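Local coordinates for protein cyanophycinase-like exopeptidase (actinobacterium SCGC AAA027-L06, PDB 6NQC) that probably hydrolyses peptide bonds as a cyanophycinase-like serine exopeptidase of peptidase family S51, at residues G24-V29 / M158-H163. Sequence-based numbering, arbitrary orientation.
Sequences GSLGLV and MVLSTH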
loop_
_atom_site.group_PDB
_atom_site.type_symbol
_atom_site.label_atom_id
_atom_site.label_comp_id
_atom_site.label_asym_id
_atom_site.label_seq_id
_atom_site.Cartn_x
_atom_site.Cartn_y
_atom_site.Cartn_z
ATOM N N GLY A 24 12.312 5.450 1.989
ATOM C CA GLY A 24 11.548 5.066 3.142
ATOM C C GLY A 24 11.108 3.609 3.113
ATOM O O GLY A 24 11.177 2.888 2.113
ATOM N N SER A 25 10.621 3.165 4.256
ATOM C CA SER A 25 10.085 1.812 4.348
ATOM C C SER A 25 8.860 1.674 3.444
ATOM O O SER A 25 8.063 2.607 3.290
ATOM C CB SER A 25 9.681 1.481 5.782
ATOM O OG SER A 25 10.846 1.507 6.608
ATOM N N LEU A 26 8.701 0.483 2.884
ATOM C CA LEU A 26 7.614 0.158 1.966
ATOM C C LEU A 26 6.871 -1.055 2.512
ATOM O O LEU A 26 7.453 -2.144 2.627
ATOM C CB LEU A 26 8.156 -0.130 0.567
ATOM C CG LEU A 26 7.107 -0.215 -0.552
ATOM C CD1 LEU A 26 6.280 1.018 -0.625
ATOM C CD2 LEU A 26 7.876 -0.414 -1.852
ATOM N N GLY A 27 5.585 -0.879 2.797
ATOM C CA GLY A 27 4.744 -1.927 3.345
ATOM C C GLY A 27 3.670 -2.384 2.363
ATOM O O GLY A 27 2.917 -1.579 1.817
ATOM N N LEU A 28 3.594 -3.694 2.186
ATOM C CA LEU A 28 2.538 -4.351 1.406
ATOM C C LEU A 28 1.668 -5.170 2.345
ATOM O O LEU A 28 2.149 -6.129 2.969
ATOM C CB LEU A 28 3.160 -5.244 0.326
ATOM C CG LEU A 28 4.325 -4.635 -0.452
ATOM C CD1 LEU A 28 4.984 -5.645 -1.353
ATOM C CD2 LEU A 28 3.815 -3.445 -1.237
ATOM N N VAL A 29 0.386 -4.799 2.472
ATOM C CA VAL A 29 -0.500 -5.386 3.473
ATOM C C VAL A 29 -1.631 -6.129 2.779
ATOM O O VAL A 29 -2.279 -5.590 1.883
ATOM C CB VAL A 29 -1.043 -4.310 4.415
ATOM C CG1 VAL A 29 -1.897 -4.891 5.516
ATOM C CG2 VAL A 29 0.166 -3.544 5.075
ATOM N N MET A 158 -2.054 -3.366 -4.392
ATOM C CA MET A 158 -2.089 -3.753 -5.811
ATOM C C MET A 158 -1.621 -2.620 -6.713
ATOM O O MET A 158 -0.971 -2.851 -7.749
ATOM C CB MET A 158 -3.507 -4.195 -6.199
ATOM C CG MET A 158 -3.967 -5.454 -5.446
ATOM S SD MET A 158 -5.692 -5.899 -5.721
ATOM C CE MET A 158 -5.651 -6.266 -7.497
ATOM N N VAL A 159 -1.927 -1.374 -6.339
ATOM C CA VAL A 159 -1.643 -0.290 -7.276
ATOM C C VAL A 159 -0.179 0.134 -7.251
ATOM O O VAL A 159 0.229 0.969 -8.061
ATOM C CB VAL A 159 -2.494 0.961 -7.009
ATOM C CG1 VAL A 159 -3.989 0.663 -7.154
ATOM C CG2 VAL A 159 -2.209 1.488 -5.606
ATOM N N LEU A 160 0.636 -0.436 -6.370
ATOM C CA LEU A 160 2.052 -0.080 -6.314
ATOM C C LEU A 160 2.877 -0.753 -7.426
ATOM O O LEU A 160 3.983 -0.282 -7.718
ATOM C CB LEU A 160 2.620 -0.440 -4.926
ATOM C CG LEU A 160 1.876 0.203 -3.750
ATOM C CD1 LEU A 160 2.457 -0.167 -2.419
ATOM C CD2 LEU A 160 1.813 1.716 -3.954
ATOM N N SER A 161 2.348 -1.811 -8.047
ATOM C CA SER A 161 2.982 -2.468 -9.181
ATOM C C SER A 161 2.808 -1.627 -10.449
ATOM O O SER A 161 2.167 -0.566 -10.454
ATOM C CB SER A 161 2.358 -3.845 -9.418
ATOM O OG SER A 161 2.660 -4.736 -8.370
ATOM N N THR A 162 3.365 -2.140 -11.551
ATOM C CA THR A 162 3.234 -1.439 -12.826
ATOM C C THR A 162 1.827 -1.600 -13.398
ATOM O O THR A 162 1.346 -0.710 -14.098
ATOM C CB THR A 162 4.249 -1.960 -13.879
ATOM O OG1 THR A 162 4.042 -3.374 -14.096
ATOM C CG2 THR A 162 5.670 -1.678 -13.452
ATOM N N HIS A 163 1.149 -2.707 -13.080
ATOM C CA HIS A 163 -0.139 -3.044 -13.665
ATOM C C HIS A 163 -1.071 -3.665 -12.641
ATOM O O HIS A 163 -0.632 -4.362 -11.717
ATOM C CB HIS A 163 0.032 -3.994 -14.843
ATOM C CG HIS A 163 0.845 -3.394 -15.943
ATOM N ND1 HIS A 163 2.215 -3.372 -15.904
ATOM C CD2 HIS A 163 0.481 -2.706 -17.052
ATOM C CE1 HIS A 163 2.663 -2.738 -16.972
ATOM N NE2 HIS A 163 1.631 -2.315 -17.676
#
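Leu160 reaches from the loop after helix 155-158 to Leu28 and Leu26, two residues of strand 26-29 whose side chains share one face of the strand. The backbones stay well apart: the nearest CA atoms, those of Leu28 and Met158, are 8.6 Å from each other, and leucine side chains from both segments, chiefly Leu160, fill the distance. Its CB points at the strand but is still 4.9 Å from CD2 of Leu28, and CG of Leu160 comes hardly closer, at 4.8 Å from that same CD2. At the fork one methyl makes the whole contact. With CD1 of Leu160 anti to CA (chi2 -180°), this methyl is carried outward to the strand, while CD2 of Leu160 turns to neither leucine. CD1 of Leu160 meets CD2 of Leu28 methyl to methyl at 3.7 Å, the two side chains crossing at a slant. More loosely, CD1 of Leu160 lies 4.4 Å from CD1 of Leu26 and 4.5 Å from the carbonyl O of Gly27. The interaction is small, buried and apolar. Leu160 belongs to a type I turn from Met158 to Ser161, just beyond a sequence consistent with a nucleophile elbow at Ser154. Strand 26-29 runs between the parallel strand 149-153 and the antiparallel strand 221-225 of the large mixed sheet; Leu28 also touches Val186 of strand 184-187, while Val159 packs against helix 124-131.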